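Local coordinates for glutathione-independent glyoxalase DJ-1 (Schizosaccharomyces pombe, PDB 4QYT), which converts methylglyoxal to D-lactate in a single step that needs no glutathione, and is involved in protection against reactive oxygen species, at residues K28-P33 with N185-S190. Residues are numbered along the deposited sequence; the frame is centred on the assembly and turned at random.
Sequences KRAEIP and NAVYKS
The backbone carbonyl oxygen of Ser190 is gripped twice, by a water that links it to Arg29 and by NE2 of His133 of the second subunit, a residue inferred to belong to the active site; this helix end of one subunit thus probably helps to hold that histidine of the other. The water lies in the plane of the guanidinium, at its edge, accepting from Arg29 NE at 2.8 Å and donating to Ser190 O at 3.0 Å. No direct hydrogen bond joins residues 28-33 to residues 185-190, so this water carries the polar link between them. The rest of the guanidinium is engaged too: NH1 bonds to Gly25 O one turn back, and NH2 forms a salt bridge with Asp16 of the second subunit. The extended run from CG to NE carries Arg29 CD past Ser190, 4.1 Å from its OG. That hydroxyl turns back on its own helix, with chi1 at 78°, and donates to Val187 O at 2.7 Å. Val187 CG2, anti to its own carbonyl carbon, packs over the backbone of Ala30, 3.9 Å from Ala30 CA, while Leu175 of helix 167-178 touches both side chains. Glu31 follows in a Schellman motif, and Lys183, earlier on helix 181-190, reaches Ala30 O directly. In this DJ-1/PfpI-family dimer, the apolar Val187-Ala30 contact thus holds the C-terminal helix 181-190 beside the end of helix 17-29, while the Arg29 guanidinium and the Ser190 carbonyl next to it reach across to the other subunit.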
ATOM      1  N   LYS A  28       0.767 -11.440  -5.171  1.00  8.84           N
ATOM      2  CA  LYS A  28       2.123 -11.975  -5.084  1.00  9.38           C
ATOM      3  C   LYS A  28       2.218 -13.021  -3.961  1.00 10.47           C
ATOM      4  O   LYS A  28       2.803 -14.107  -4.128  1.00 12.36           O
ATOM      5  CB  LYS A  28       3.142 -10.843  -4.860  1.00  9.74           C
ATOM      6  CG  LYS A  28       3.441 -10.089  -6.131  1.00  9.65           C
ATOM      7  CD  LYS A  28       4.608 -10.737  -6.848  1.00 12.65           C
ATOM      8  CE  LYS A  28       4.950 -10.055  -8.139  1.00 12.36           C
ATOM      9  NZ  LYS A  28       6.156 -10.669  -8.784  1.00 14.53           N
ATOM     10  N   ARG A  29       1.620 -12.741  -2.802  1.00 10.23           N
ATOM     11  CA  ARG A  29       1.645 -13.728  -1.724  1.00 11.31           C
ATOM     12  C   ARG A  29       0.950 -15.020  -2.122  1.00 11.97           C
ATOM     13  O   ARG A  29       1.303 -16.105  -1.641  1.00 14.77           O
ATOM     14  CB  ARG A  29       0.997 -13.150  -0.481  1.00 10.69           C
ATOM     15  CG  ARG A  29       1.906 -12.158   0.262  1.00 10.85           C
ATOM     16  CD  ARG A  29       1.118 -11.378   1.282  1.00 11.49           C
ATOM     17  NE  ARG A  29       1.930 -10.521   2.139  1.00 10.87           N
ATOM     18  CZ  ARG A  29       2.477  -9.388   1.745  1.00 10.14           C
ATOM     19  NH1 ARG A  29       2.239  -8.892   0.534  1.00 10.17           N
ATOM     20  NH2 ARG A  29       3.179  -8.667   2.611  1.00 11.00           N
ATOM     21  N   ALA A  30      -0.116 -14.906  -2.900  1.00 11.89           N
ATOM     22  CA  ALA A  30      -0.847 -16.052  -3.424  1.00 11.89           C
ATOM     23  C   ALA A  30      -0.124 -16.828  -4.485  1.00 12.36           C
ATOM     24  O   ALA A  30      -0.621 -17.871  -4.949  1.00 14.86           O
ATOM     25  CB  ALA A  30      -2.217 -15.607  -3.921  1.00 12.45           C
ATOM     26  N   GLU A  31       1.014 -16.327  -4.931  1.00 12.16           N
ATOM     27  CA  GLU A  31       1.776 -16.910  -6.040  1.00 13.28           C
ATOM     28  C   GLU A  31       0.908 -17.027  -7.294  1.00 12.48           C
ATOM     29  O   GLU A  31       1.016 -17.973  -8.074  1.00 16.41           O
ATOM     30  CB  GLU A  31       2.397 -18.267  -5.628  1.00 16.54           C
ATOM     31  CG  GLU A  31       3.323 -18.152  -4.421  1.00 20.58           C
ATOM     32  CD  GLU A  31       3.994 -19.420  -3.978  1.00 30.52           C
ATOM     33  OE1 GLU A  31       3.332 -20.460  -4.042  1.00 39.52           O
ATOM     34  OE2 GLU A  31       5.229 -19.396  -3.904  1.00 49.80           O
ATOM     35  N   ILE A  32       0.122 -15.975  -7.534  1.00 11.47           N
ATOM     36  CA  ILE A  32      -0.650 -15.805  -8.746  1.00 11.63           C
ATOM     37  C   ILE A  32       0.027 -14.775  -9.611  1.00 10.49           C
ATOM     38  O   ILE A  32       0.247 -13.643  -9.146  1.00 10.68           O
ATOM     39  CB  ILE A  32      -2.091 -15.411  -8.414  1.00 11.12           C
ATOM     40  CG1 ILE A  32      -2.811 -16.577  -7.721  1.00 13.04           C
ATOM     41  CG2 ILE A  32      -2.832 -14.939  -9.647  1.00 11.78           C
ATOM     42  CD1 ILE A  32      -4.194 -16.274  -7.192  1.00 14.22           C
ATOM     43  N   PRO A  33       0.419 -15.121 -10.845  1.00 11.86           N
ATOM     44  CA  PRO A  33       1.090 -14.143 -11.704  1.00 11.58           C
ATOM     45  C   PRO A  33       0.335 -12.832 -11.839  1.00 10.09           C
ATOM     46  O   PRO A  33      -0.879 -12.853 -12.069  1.00 10.43           O
ATOM     47  CB  PRO A  33       1.206 -14.867 -13.042  1.00 14.15           C
ATOM     48  CG  PRO A  33       1.198 -16.303 -12.687  1.00 17.22           C
ATOM     49  CD  PRO A  33       0.290 -16.434 -11.517  1.00 14.05           C
ATOM     50  N   ASN A 185      -7.276 -18.840   2.766  1.00 16.94           N
ATOM     51  CA  ASN A 185      -7.163 -18.744   4.217  1.00 16.24           C
ATOM     52  C   ASN A 185      -5.712 -18.544   4.654  1.00 17.81           C
ATOM     53  O   ASN A 185      -5.418 -17.811   5.607  1.00 18.80           O
ATOM     54  CB  ASN A 185      -7.743 -19.991   4.896  1.00 18.97           C
ATOM     55  CG  ASN A 185      -9.259 -20.016   4.888  1.00 22.22           C
ATOM     56  OD1 ASN A 185      -9.934 -19.008   4.649  1.00 23.09           O
ATOM     57  ND2 ASN A 185      -9.810 -21.191   5.170  1.00 26.66           N
ATOM     58  N   ALA A 186      -4.797 -19.216   3.976  1.00 18.50           N
ATOM     59  CA  ALA A 186      -3.389 -19.124   4.308  1.00 20.10           C
ATOM     60  C   ALA A 186      -2.941 -17.682   4.019  1.00 17.69           C
ATOM     61  O   ALA A 186      -2.190 -17.076   4.814  1.00 18.73           O
ATOM     62  CB  ALA A 186      -2.578 -20.077   3.473  1.00 22.43           C
ATOM     63  N   VAL A 187      -3.245 -17.146   2.831  1.00 15.43           N
ATOM     64  CA  VAL A 187      -2.830 -15.760   2.521  1.00 14.24           C
ATOM     65  C   VAL A 187      -3.432 -14.827   3.549  1.00 13.43           C
ATOM     66  O   VAL A 187      -2.734 -13.942   4.086  1.00 14.98           O
ATOM     67  CB  VAL A 187      -3.207 -15.368   1.091  1.00 14.50           C
ATOM     68  CG1 VAL A 187      -2.966 -13.898   0.868  1.00 14.24           C
ATOM     69  CG2 VAL A 187      -2.401 -16.209   0.099  1.00 15.67           C
ATOM     70  N   TYR A 188      -4.733 -14.959   3.778  1.00 14.24           N
ATOM     71  CA  TYR A 188      -5.415 -14.105   4.727  1.00 14.60           C
ATOM     72  C   TYR A 188      -4.698 -14.080   6.065  1.00 15.45           C
ATOM     73  O   TYR A 188      -4.457 -13.018   6.670  1.00 15.11           O
ATOM     74  CB  TYR A 188      -6.888 -14.539   4.897  1.00 14.68           C
ATOM     75  CG  TYR A 188      -7.715 -13.650   5.801  1.00 15.19           C
ATOM     76  CD1 TYR A 188      -7.699 -13.804   7.179  1.00 18.31           C
ATOM     77  CD2 TYR A 188      -8.543 -12.657   5.259  1.00 15.56           C
ATOM     78  CE1 TYR A 188      -8.404 -12.937   8.000  1.00 18.68           C
ATOM     79  CE2 TYR A 188      -9.308 -11.842   6.071  1.00 17.11           C
ATOM     80  CZ  TYR A 188      -9.240 -11.992   7.439  1.00 18.94           C
ATOM     81  OH  TYR A 188      -9.988 -11.178   8.265  1.00 21.94           O
ATOM     82  N   LYS A 189      -4.432 -15.259   6.606  1.00 15.98           N
ATOM     83  CA  LYS A 189      -3.777 -15.365   7.908  1.00 17.94           C
ATOM     84  C   LYS A 189      -2.445 -14.635   7.960  1.00 15.81           C
ATOM     85  O   LYS A 189      -2.105 -14.018   8.961  1.00 18.73           O
ATOM     86  CB  LYS A 189      -3.602 -16.843   8.280  1.00 20.11           C
ATOM     87  CG  LYS A 189      -2.976 -17.092   9.637  1.00 22.88           C
ATOM     88  CD  LYS A 189      -2.746 -18.565   9.930  1.00 26.33           C
ATOM     89  CE  LYS A 189      -2.316 -18.843  11.364  1.00 39.36           C
ATOM     90  NZ  LYS A 189      -1.818 -20.243  11.459  1.00 57.73           N
ATOM     91  N   SER A 190      -1.698 -14.688   6.874  1.00 16.06           N
ATOM     92  CA  SER A 190      -0.382 -14.066   6.798  1.00 16.78           C
ATOM     93  C   SER A 190      -0.422 -12.536   6.858  1.00 15.00           C
ATOM     94  O   SER A 190       0.613 -11.922   7.105  1.00 16.78           O
ATOM     95  CB  SER A 190       0.371 -14.498   5.536  1.00 17.36           C
ATOM     96  OG  SER A 190      -0.076 -13.804   4.381  1.00 16.24           O
TER
HETATM   97  O   HOH W   1       2.435 -11.422   4.774  1.00 24.91           O